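Alginate lyase (Aplysia kurodai, PDB 5GMT) probably cleaves alginate, with a specificity for polymannuronate, as a eukaryotic lyase of polysaccharide lyase family 14. Local coordinates at residues V90-F104 against F186-I200. Residues are numbered along the deposited sequence; the frame is centred on the assembly and turned at random.
Sequences VDAMILKYDVYFENF and FMNNKWHSISEEVHI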
ATOM      1  N   VAL A  90      -5.666   7.846  15.830  1.00  9.49           N
ATOM      2  CA  VAL A  90      -6.522   6.886  15.117  1.00  8.22           C
ATOM      3  C   VAL A  90      -5.952   5.471  15.157  1.00  8.74           C
ATOM      4  O   VAL A  90      -4.830   5.238  14.716  1.00  9.72           O
ATOM      5  CB  VAL A  90      -6.727   7.296  13.650  1.00  8.86           C
ATOM      6  CG1 VAL A  90      -7.532   6.228  12.903  1.00  8.53           C
ATOM      7  CG2 VAL A  90      -7.439   8.640  13.584  1.00 10.87           C
ATOM      8  N   ASP A  91      -6.743   4.527  15.664  1.00  7.88           N
ATOM      9  CA  ASP A  91      -6.276   3.149  15.844  1.00  8.25           C
ATOM     10  C   ASP A  91      -6.891   2.168  14.852  1.00  8.69           C
ATOM     11  O   ASP A  91      -6.473   1.001  14.772  1.00  6.89           O
ATOM     12  CB  ASP A  91      -6.562   2.689  17.275  1.00 10.32           C
ATOM     13  CG  ASP A  91      -5.776   3.482  18.297  1.00 11.54           C
ATOM     14  OD1 ASP A  91      -4.669   3.950  17.950  1.00 11.40           O
ATOM     15  OD2 ASP A  91      -6.269   3.647  19.431  1.00 12.20           O
ATOM     16  N   ALA A  92      -7.897   2.635  14.117  1.00  8.66           N
ATOM     17  CA  ALA A  92      -8.495   1.826  13.061  1.00 10.84           C
ATOM     18  C   ALA A  92      -8.766   2.679  11.822  1.00  9.44           C
ATOM     19  O   ALA A  92      -9.258   3.804  11.915  1.00  7.70           O
ATOM     20  CB  ALA A  92      -9.783   1.160  13.550  1.00 10.08           C
ATOM     21  N   MET A  93      -8.443   2.128  10.658  1.00  8.25           N
ATOM     22  CA  MET A  93      -8.546   2.883   9.431  1.00  9.87           C
ATOM     23  C   MET A  93      -8.857   1.932   8.285  1.00 10.80           C
ATOM     24  O   MET A  93      -8.380   0.799   8.267  1.00  9.34           O
ATOM     25  CB  MET A  93      -7.230   3.631   9.192  1.00 13.95           C
ATOM     26  CG  MET A  93      -7.303   4.901   8.406  1.00 14.88           C
ATOM     27  SD  MET A  93      -5.662   5.645   8.284  1.00  9.54           S
ATOM     28  CE  MET A  93      -5.693   6.757   9.685  1.00  8.25           C
ATOM     29  N   ILE A  94      -9.667   2.391   7.335  1.00 10.10           N
ATOM     30  CA  ILE A  94      -9.905   1.648   6.108  1.00  9.10           C
ATOM     31  C   ILE A  94      -9.427   2.474   4.921  1.00  8.67           C
ATOM     32  O   ILE A  94      -9.831   3.621   4.760  1.00  9.89           O
ATOM     33  CB  ILE A  94     -11.404   1.307   5.904  1.00  7.13           C
ATOM     34  CG1 ILE A  94     -11.940   0.452   7.056  1.00 10.01           C
ATOM     35  CG2 ILE A  94     -11.617   0.596   4.575  1.00  6.73           C
ATOM     36  CD1 ILE A  94     -13.443   0.171   6.935  1.00 11.39           C
ATOM     37  N   LEU A  95      -8.550   1.903   4.108  1.00  7.60           N
ATOM     38  CA  LEU A  95      -8.140   2.548   2.862  1.00  5.50           C
ATOM     39  C   LEU A  95      -8.825   1.862   1.703  1.00  6.33           C
ATOM     40  O   LEU A  95      -8.799   0.639   1.620  1.00  8.46           O
ATOM     41  CB  LEU A  95      -6.626   2.463   2.677  1.00  9.05           C
ATOM     42  CG  LEU A  95      -6.079   2.936   1.331  1.00  7.79           C
ATOM     43  CD1 LEU A  95      -6.303   4.436   1.182  1.00  8.07           C
ATOM     44  CD2 LEU A  95      -4.589   2.605   1.187  1.00  6.27           C
ATOM     45  N   LYS A  96      -9.428   2.636   0.806  1.00  6.03           N
ATOM     46  CA  LYS A  96     -10.011   2.068  -0.408  1.00  7.65           C
ATOM     47  C   LYS A  96      -9.439   2.795  -1.598  1.00  7.26           C
ATOM     48  O   LYS A  96      -9.204   3.987  -1.516  1.00  7.06           O
ATOM     49  CB  LYS A  96     -11.530   2.210  -0.423  1.00 11.41           C
ATOM     50  CG  LYS A  96     -12.251   1.478   0.689  1.00 10.06           C
ATOM     51  CD  LYS A  96     -13.756   1.602   0.531  1.00 15.64           C
ATOM     52  CE  LYS A  96     -14.469   0.951   1.694  1.00 22.68           C
ATOM     53  NZ  LYS A  96     -15.953   0.988   1.528  1.00 28.78           N
ATOM     54  N   TYR A  97      -9.226   2.083  -2.702  1.00  6.80           N
ATOM     55  CA  TYR A  97      -8.923   2.724  -3.971  1.00  7.49           C
ATOM     56  C   TYR A  97      -9.179   1.733  -5.087  1.00  8.82           C
ATOM     57  O   TYR A  97      -9.230   0.531  -4.846  1.00  8.21           O
ATOM     58  CB  TYR A  97      -7.481   3.242  -4.037  1.00  6.36           C
ATOM     59  CG  TYR A  97      -6.381   2.223  -3.814  1.00  6.37           C
ATOM     60  CD1 TYR A  97      -5.869   1.998  -2.541  1.00  7.85           C
ATOM     61  CD2 TYR A  97      -5.841   1.500  -4.874  1.00  5.75           C
ATOM     62  CE1 TYR A  97      -4.835   1.069  -2.321  1.00  7.52           C
ATOM     63  CE2 TYR A  97      -4.811   0.575  -4.669  1.00  8.95           C
ATOM     64  CZ  TYR A  97      -4.313   0.365  -3.386  1.00  7.58           C
ATOM     65  OH  TYR A  97      -3.289  -0.549  -3.173  1.00  7.75           O
ATOM     66  N   ASP A  98      -9.361   2.255  -6.294  1.00  7.39           N
ATOM     67  CA  ASP A  98      -9.444   1.438  -7.488  1.00  6.97           C
ATOM     68  C   ASP A  98      -8.115   1.485  -8.224  1.00  6.08           C
ATOM     69  O   ASP A  98      -7.525   2.555  -8.359  1.00  6.59           O
ATOM     70  CB  ASP A  98     -10.556   1.935  -8.423  1.00  7.17           C
ATOM     71  CG  ASP A  98     -11.933   1.851  -7.800  1.00 11.99           C
ATOM     72  OD1 ASP A  98     -12.167   0.992  -6.914  1.00 10.20           O
ATOM     73  OD2 ASP A  98     -12.795   2.649  -8.223  1.00 12.71           O
ATOM     74  N   VAL A  99      -7.647   0.338  -8.706  1.00  7.60           N
ATOM     75  CA  VAL A  99      -6.454   0.319  -9.549  1.00  7.05           C
ATOM     76  C   VAL A  99      -6.659  -0.526 -10.815  1.00  8.89           C
ATOM     77  O   VAL A  99      -7.203  -1.633 -10.760  1.00  7.16           O
ATOM     78  CB  VAL A  99      -5.222  -0.196  -8.757  1.00  6.42           C
ATOM     79  CG1 VAL A  99      -5.484  -1.584  -8.168  1.00 11.17           C
ATOM     80  CG2 VAL A  99      -3.975  -0.207  -9.618  1.00  6.65           C
ATOM     81  N   TYR A 100      -6.237   0.033 -11.949  1.00  6.55           N
ATOM     82  CA  TYR A 100      -6.210  -0.660 -13.236  1.00  9.42           C
ATOM     83  C   TYR A 100      -4.777  -1.055 -13.591  1.00  7.31           C
ATOM     84  O   TYR A 100      -3.874  -0.223 -13.518  1.00  9.95           O
ATOM     85  CB  TYR A 100      -6.791   0.248 -14.333  1.00  8.05           C
ATOM     86  CG  TYR A 100      -7.028  -0.430 -15.666  1.00 10.12           C
ATOM     87  CD1 TYR A 100      -5.991  -0.627 -16.569  1.00 12.14           C
ATOM     88  CD2 TYR A 100      -8.303  -0.840 -16.032  1.00 10.41           C
ATOM     89  CE1 TYR A 100      -6.215  -1.245 -17.803  1.00  9.68           C
ATOM     90  CE2 TYR A 100      -8.537  -1.457 -17.256  1.00 10.60           C
ATOM     91  CZ  TYR A 100      -7.492  -1.653 -18.135  1.00 12.83           C
ATOM     92  OH  TYR A 100      -7.738  -2.267 -19.351  1.00 16.03           O
ATOM     93  N   PHE A 101      -4.562  -2.309 -13.986  1.00  9.31           N
ATOM     94  CA  PHE A 101      -3.248  -2.743 -14.467  1.00 10.74           C
ATOM     95  C   PHE A 101      -3.257  -2.851 -15.980  1.00 10.95           C
ATOM     96  O   PHE A 101      -4.025  -3.623 -16.541  1.00  9.44           O
ATOM     97  CB  PHE A 101      -2.848  -4.103 -13.872  1.00  9.44           C
ATOM     98  CG  PHE A 101      -2.715  -4.096 -12.377  1.00 10.50           C
ATOM     99  CD1 PHE A 101      -3.813  -4.371 -11.570  1.00 10.51           C
ATOM    100  CD2 PHE A 101      -1.500  -3.815 -11.779  1.00 10.75           C
ATOM    101  CE1 PHE A 101      -3.704  -4.370 -10.187  1.00 10.26           C
ATOM    102  CE2 PHE A 101      -1.384  -3.815 -10.386  1.00 10.52           C
ATOM    103  CZ  PHE A 101      -2.492  -4.089  -9.596  1.00 11.07           C
ATOM    104  N   GLU A 102      -2.394  -2.090 -16.636  1.00  9.92           N
ATOM    105  CA  GLU A 102      -2.340  -2.125 -18.098  1.00  9.99           C
ATOM    106  C   GLU A 102      -1.025  -2.712 -18.597  1.00 11.61           C
ATOM    107  O   GLU A 102       0.049  -2.161 -18.332  1.00  9.64           O
ATOM    108  CB  GLU A 102      -2.538  -0.717 -18.665  1.00 10.31           C
ATOM    109  CG  GLU A 102      -2.472  -0.669 -20.178  1.00 10.63           C
ATOM    110  CD  GLU A 102      -2.549   0.746 -20.695  1.00 10.45           C
ATOM    111  OE1 GLU A 102      -3.486   1.466 -20.287  1.00 15.27           O
ATOM    112  OE2 GLU A 102      -1.666   1.140 -21.492  1.00 12.87           O
ATOM    113  N   ASN A 103      -1.130  -3.835 -19.311  1.00 14.34           N
ATOM    114  CA  ASN A 103       0.011  -4.533 -19.914  1.00 14.12           C
ATOM    115  C   ASN A 103       0.950  -5.182 -18.888  1.00 10.40           C
ATOM    116  O   ASN A 103       2.170  -5.162 -19.050  1.00  9.63           O
ATOM    117  CB  ASN A 103       0.806  -3.589 -20.820  1.00 11.74           C
ATOM    118  CG  ASN A 103       1.553  -4.328 -21.910  1.00 13.45           C
ATOM    119  OD1 ASN A 103       1.106  -5.374 -22.373  1.00 13.29           O
ATOM    120  ND2 ASN A 103       2.701  -3.803 -22.307  1.00 12.06           N
ATOM    121  N   PHE A 104       0.365  -5.764 -17.843  1.00 10.92           N
ATOM    122  CA  PHE A 104       1.110  -6.554 -16.864  1.00 10.83           C
ATOM    123  C   PHE A 104       1.035  -8.039 -17.234  1.00 11.19           C
ATOM    124  O   PHE A 104      -0.065  -8.566 -17.392  1.00 11.99           O
ATOM    125  CB  PHE A 104       0.546  -6.344 -15.454  1.00 11.07           C
ATOM    126  CG  PHE A 104       0.925  -5.022 -14.825  1.00 12.19           C
ATOM    127  CD1 PHE A 104       0.469  -3.829 -15.355  1.00 10.58           C
ATOM    128  CD2 PHE A 104       1.712  -4.985 -13.680  1.00 10.12           C
ATOM    129  CE1 PHE A 104       0.811  -2.618 -14.766  1.00 12.30           C
ATOM    130  CE2 PHE A 104       2.060  -3.771 -13.086  1.00  9.47           C
ATOM    131  CZ  PHE A 104       1.606  -2.595 -13.631  1.00 10.88           C
ATOM    132  N   PHE A 186      -4.316 -10.239  -8.751  1.00 10.68           N
ATOM    133  CA  PHE A 186      -4.566  -9.132  -9.652  1.00 11.00           C
ATOM    134  C   PHE A 186      -4.580  -9.623 -11.088  1.00 14.39           C
ATOM    135  O   PHE A 186      -3.796 -10.500 -11.457  1.00 13.16           O
ATOM    136  CB  PHE A 186      -3.509  -8.052  -9.454  1.00  9.05           C
ATOM    137  CG  PHE A 186      -3.433  -7.555  -8.045  1.00  8.89           C
ATOM    138  CD1 PHE A 186      -4.475  -6.811  -7.506  1.00 11.40           C
ATOM    139  CD2 PHE A 186      -2.332  -7.829  -7.259  1.00  9.07           C
ATOM    140  CE1 PHE A 186      -4.416  -6.346  -6.194  1.00 13.08           C
ATOM    141  CE2 PHE A 186      -2.268  -7.369  -5.952  1.00  8.26           C
ATOM    142  CZ  PHE A 186      -3.308  -6.633  -5.419  1.00 10.50           C
ATOM    143  N   MET A 187      -5.474  -9.050 -11.891  1.00 12.21           N
ATOM    144  CA  MET A 187      -5.637  -9.460 -13.283  1.00  9.80           C
ATOM    145  C   MET A 187      -5.240  -8.357 -14.243  1.00 14.97           C
ATOM    146  O   MET A 187      -5.617  -7.201 -14.059  1.00 14.98           O
ATOM    147  CB  MET A 187      -7.086  -9.872 -13.548  1.00 13.53           C
ATOM    148  CG  MET A 187      -7.590 -10.952 -12.615  1.00 19.16           C
ATOM    149  SD  MET A 187      -9.250 -11.499 -13.055  1.00 22.27           S
ATOM    150  CE  MET A 187      -8.931 -12.330 -14.607  1.00 20.05           C
ATOM    151  N   ASN A 188      -4.480  -8.720 -15.269  1.00 14.12           N
ATOM    152  CA  ASN A 188      -4.123  -7.779 -16.324  1.00 13.89           C
ATOM    153  C   ASN A 188      -5.349  -7.175 -17.007  1.00 16.36           C
ATOM    154  O   ASN A 188      -6.375  -7.842 -17.171  1.00 12.81           O
ATOM    155  CB  ASN A 188      -3.238  -8.481 -17.354  1.00 16.19           C
ATOM    156  CG  ASN A 188      -2.663  -7.528 -18.379  1.00 17.17           C
ATOM    157  OD1 ASN A 188      -2.562  -6.325 -18.140  1.00 16.87           O
ATOM    158  ND2 ASN A 188      -2.261  -8.068 -19.524  1.00 17.90           N
ATOM    159  N   ASN A 189      -5.233  -5.898 -17.368  1.00 14.80           N
ATOM    160  CA  ASN A 189      -6.234  -5.175 -18.159  1.00 13.59           C
ATOM    161  C   ASN A 189      -7.614  -5.124 -17.519  1.00 15.39           C
ATOM    162  O   ASN A 189      -8.643  -5.177 -18.208  1.00 13.55           O
ATOM    163  CB  ASN A 189      -6.317  -5.789 -19.564  1.00 14.84           C
ATOM    164  CG  ASN A 189      -4.993  -5.689 -20.314  1.00 19.75           C
ATOM    165  OD1 ASN A 189      -4.297  -4.674 -20.228  1.00 22.38           O
ATOM    166  ND2 ASN A 189      -4.623  -6.756 -21.021  1.00 24.26           N
ATOM    167  N   LYS A 190      -7.634  -4.994 -16.193  1.00 10.81           N
ATOM    168  CA  LYS A 190      -8.883  -4.868 -15.457  1.00 12.03           C
ATOM    169  C   LYS A 190      -8.771  -3.848 -14.335  1.00  9.29           C
ATOM    170  O   LYS A 190      -7.690  -3.651 -13.786  1.00 10.31           O
ATOM    171  CB  LYS A 190      -9.288  -6.213 -14.859  1.00 12.91           C
ATOM    172  CG  LYS A 190      -9.931  -7.182 -15.837  1.00 13.98           C
ATOM    173  CD  LYS A 190     -10.490  -8.374 -15.066  1.00 18.75           C
ATOM    174  CE  LYS A 190     -11.378  -9.246 -15.942  1.00 23.23           C
ATOM    175  NZ  LYS A 190     -12.595  -8.511 -16.380  1.00 19.03           N
ATOM    176  N   TRP A 191      -9.896  -3.234 -13.987  1.00 10.30           N
ATOM    177  CA  TRP A 191     -10.002  -2.452 -12.767  1.00  8.89           C
ATOM    178  C   TRP A 191     -10.137  -3.399 -11.589  1.00 11.25           C
ATOM    179  O   TRP A 191     -10.757  -4.464 -11.710  1.00 11.08           O
ATOM    180  CB  TRP A 191     -11.212  -1.518 -12.805  1.00 10.78           C
ATOM    181  CG  TRP A 191     -11.001  -0.254 -13.570  1.00  9.25           C
ATOM    182  CD1 TRP A 191     -11.525   0.069 -14.791  1.00  9.10           C
ATOM    183  CD2 TRP A 191     -10.217   0.872 -13.159  1.00 10.02           C
ATOM    184  NE1 TRP A 191     -11.114   1.326 -15.165  1.00  9.49           N
ATOM    185  CE2 TRP A 191     -10.309   1.842 -14.179  1.00  9.56           C
ATOM    186  CE3 TRP A 191      -9.444   1.151 -12.023  1.00  9.38           C
ATOM    187  CZ2 TRP A 191      -9.653   3.071 -14.106  1.00  9.37           C
ATOM    188  CZ3 TRP A 191      -8.789   2.367 -11.946  1.00  9.17           C
ATOM    189  CH2 TRP A 191      -8.896   3.318 -12.979  1.00  8.69           C
ATOM    190  N   HIS A 192      -9.574  -3.002 -10.453  1.00  8.76           N
ATOM    191  CA  HIS A 192      -9.750  -3.726  -9.196  1.00 10.97           C
ATOM    192  C   HIS A 192     -10.170  -2.749  -8.122  1.00 10.60           C
ATOM    193  O   HIS A 192      -9.588  -1.668  -8.018  1.00 10.80           O
ATOM    194  CB  HIS A 192      -8.463  -4.426  -8.761  1.00  9.12           C
ATOM    195  CG  HIS A 192      -7.906  -5.352  -9.788  1.00  9.04           C
ATOM    196  ND1 HIS A 192      -7.367  -4.906 -10.976  1.00 10.07           N
ATOM    197  CD2 HIS A 192      -7.816  -6.703  -9.815  1.00  9.67           C
ATOM    198  CE1 HIS A 192      -6.964  -5.941 -11.688  1.00 11.17           C
ATOM    199  NE2 HIS A 192      -7.224  -7.045 -11.006  1.00 12.98           N
ATOM    200  N   SER A 193     -11.176  -3.103  -7.333  1.00  8.07           N
ATOM    201  CA  SER A 193     -11.467  -2.303  -6.151  1.00  9.59           C
ATOM    202  C   SER A 193     -10.734  -2.950  -4.995  1.00  9.02           C
ATOM    203  O   SER A 193     -10.797  -4.171  -4.809  1.00 10.23           O
ATOM    204  CB  SER A 193     -12.968  -2.208  -5.878  1.00 13.70           C
ATOM    205  OG  SER A 193     -13.574  -1.324  -6.799  1.00 16.20           O
ATOM    206  N   ILE A 194     -10.019  -2.128  -4.235  1.00 10.68           N
ATOM    207  CA  ILE A 194      -9.173  -2.638  -3.163  1.00  8.53           C
ATOM    208  C   ILE A 194      -9.610  -2.015  -1.847  1.00  7.28           C
ATOM    209  O   ILE A 194      -9.820  -0.803  -1.778  1.00  8.33           O
ATOM    210  CB  ILE A 194      -7.688  -2.325  -3.434  1.00 11.10           C
ATOM    211  CG1 ILE A 194      -7.218  -3.087  -4.683  1.00 13.33           C
ATOM    212  CG2 ILE A 194      -6.835  -2.673  -2.220  1.00 11.01           C
ATOM    213  CD1 ILE A 194      -5.709  -3.034  -4.896  1.00 16.72           C
ATOM    214  N   SER A 195      -9.791  -2.835  -0.818  1.00  4.81           N
ATOM    215  CA  SER A 195      -9.975  -2.274   0.515  1.00  5.83           C
ATOM    216  C   SER A 195      -8.974  -2.886   1.473  1.00  7.07           C
ATOM    217  O   SER A 195      -8.690  -4.079   1.403  1.00  8.33           O
ATOM    218  CB  SER A 195     -11.415  -2.481   1.022  1.00  8.74           C
ATOM    219  OG  SER A 195     -11.719  -3.846   1.213  1.00 13.79           O
ATOM    220  N   GLU A 196      -8.419  -2.050   2.349  1.00  5.05           N
ATOM    221  CA  GLU A 196      -7.509  -2.528   3.375  1.00  4.52           C
ATOM    222  C   GLU A 196      -7.966  -1.938   4.688  1.00  7.66           C
ATOM    223  O   GLU A 196      -7.891  -0.728   4.877  1.00  7.13           O
ATOM    224  CB  GLU A 196      -6.057  -2.132   3.089  1.00  4.28           C
ATOM    225  CG  GLU A 196      -5.071  -2.715   4.124  1.00  5.01           C
ATOM    226  CD  GLU A 196      -3.662  -2.149   4.016  1.00  7.34           C
ATOM    227  OE1 GLU A 196      -3.523  -0.928   3.778  1.00  9.15           O
ATOM    228  OE2 GLU A 196      -2.687  -2.924   4.176  1.00  7.02           O
ATOM    229  N   GLU A 197      -8.458  -2.796   5.575  1.00  6.30           N
ATOM    230  CA  GLU A 197      -8.933  -2.380   6.879  1.00  5.47           C
ATOM    231  C   GLU A 197      -7.924  -2.798   7.937  1.00  6.16           C
ATOM    232  O   GLU A 197      -7.542  -3.962   8.020  1.00  5.84           O
ATOM    233  CB  GLU A 197     -10.311  -2.977   7.194  1.00  6.55           C
ATOM    234  CG  GLU A 197     -10.791  -2.603   8.595  1.00  7.17           C
ATOM    235  CD  GLU A 197     -12.283  -2.828   8.816  1.00 10.10           C
ATOM    236  OE1 GLU A 197     -12.943  -3.411   7.936  1.00 10.79           O
ATOM    237  OE2 GLU A 197     -12.793  -2.419   9.884  1.00 12.16           O
ATOM    238  N   VAL A 198      -7.477  -1.826   8.721  1.00  6.55           N
ATOM    239  CA  VAL A 198      -6.403  -2.057   9.668  1.00  5.75           C
ATOM    240  C   VAL A 198      -6.831  -1.652  11.065  1.00  6.39           C
ATOM    241  O   VAL A 198      -7.261  -0.523  11.276  1.00  7.76           O
ATOM    242  CB  VAL A 198      -5.131  -1.259   9.298  1.00  5.10           C
ATOM    243  CG1 VAL A 198      -4.043  -1.472  10.365  1.00  8.44           C
ATOM    244  CG2 VAL A 198      -4.621  -1.657   7.922  1.00  6.06           C
ATOM    245  N   HIS A 199      -6.726  -2.580  12.012  1.00  4.12           N
ATOM    246  CA  HIS A 199      -6.939  -2.259  13.421  1.00  6.89           C
ATOM    247  C   HIS A 199      -5.646  -2.579  14.150  1.00  7.56           C
ATOM    248  O   HIS A 199      -5.228  -3.737  14.196  1.00  5.48           O
ATOM    249  CB  HIS A 199      -8.119  -3.053  14.006  1.00  7.51           C
ATOM    250  CG  HIS A 199      -9.445  -2.667  13.429  1.00  9.52           C
ATOM    251  ND1 HIS A 199     -10.497  -2.235  14.206  1.00  9.75           N
ATOM    252  CD2 HIS A 199      -9.876  -2.613  12.145  1.00 10.01           C
ATOM    253  CE1 HIS A 199     -11.522  -1.938  13.428  1.00 11.08           C
ATOM    254  NE2 HIS A 199     -11.176  -2.167  12.173  1.00  9.39           N
ATOM    255  N   ILE A 200      -4.993  -1.560  14.702  1.00  6.71           N
ATOM    256  CA  ILE A 200      -3.689  -1.802  15.290  1.00  8.20           C
ATOM    257  C   ILE A 200      -3.886  -2.447  16.650  1.00  7.85           C
ATOM    258  O   ILE A 200      -4.972  -2.384  17.227  1.00 10.81           O
ATOM    259  CB  ILE A 200      -2.831  -0.511  15.398  1.00  8.22           C
ATOM    260  CG1 ILE A 200      -3.506   0.553  16.265  1.00  8.75           C
ATOM    261  CG2 ILE A 200      -2.535   0.052  14.012  1.00 10.96           C
ATOM    262  CD1 ILE A 200      -2.671   1.852  16.326  1.00 10.91           C
TER
HETATM  263  O   HOH W   1      -5.718  -2.419 -20.931  1.00 19.74           O
HETATM  264  O   HOH W   2      -1.353  -6.807 -22.096  1.00 27.47           O
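Met93 and Val198, Leu95 and Glu196, Tyr97 and Ile194, and Val99 and His192 form the hydrogen-bonded pairs that join strands 92-102 and 191-199 as antiparallel neighbours, their directions 152° apart. Val99 O accepts two hydrogen bonds from His192: the backbone N at 2.8 Å and, longer, ND1 at 3.3 Å, from opposite faces of its carbonyl plane. With ND1 thus engaged and NE2 accepting from Met187 N at 2.8 Å, both ring nitrogens of His192 are used, which fixes its rotation. The type II turn from Met187 to Lys190 is tied back by Asn189 N to Phe101 O, while Asn188 OD1 receives Phe104 N from above its amide plane. Ser193 OG donates to Asp98 OD1 at 2.7 Å from above the carboxylate plane; Asp98 OD2 forms a salt bridge with Lys266.

Among the aromatic contacts, the edge of Tyr100 meets the face of the five-membered ring of Trp191 (planes at 72°), and Tyr100 CB sits over the six-membered ring, 3.6 Å from its centroid. Trp191 CG, anti to its own carbonyl carbon (chi1 -81°), leads the indole back across the neighbouring strand. Shortening this side chain to an alanine is likely to leave the Tyr100 edge without the indole face and His53 O without its N-H donor. Toward the other end, Ala92 CB lies over the centre of the His199 ring, whose NE2 donates to Glu197 OE2. In the cluster around His192, Phe101 sets its edge, offset, against the face of the His192 ring, with CD1 3.5 Å from His192 CE1, and meets Phe186 obliquely. Ile194 CD1 touches both Tyr97 CE2 and Val99 CG1 (3.6 Å to the latter).

Strands 261-272 and 208-216 flank the pair within one antiparallel sheet; Leu95, Tyr97 and Val198 pack onto strand 110-118 of the second sheet, consistent with the concanavalin-like sandwich of this family.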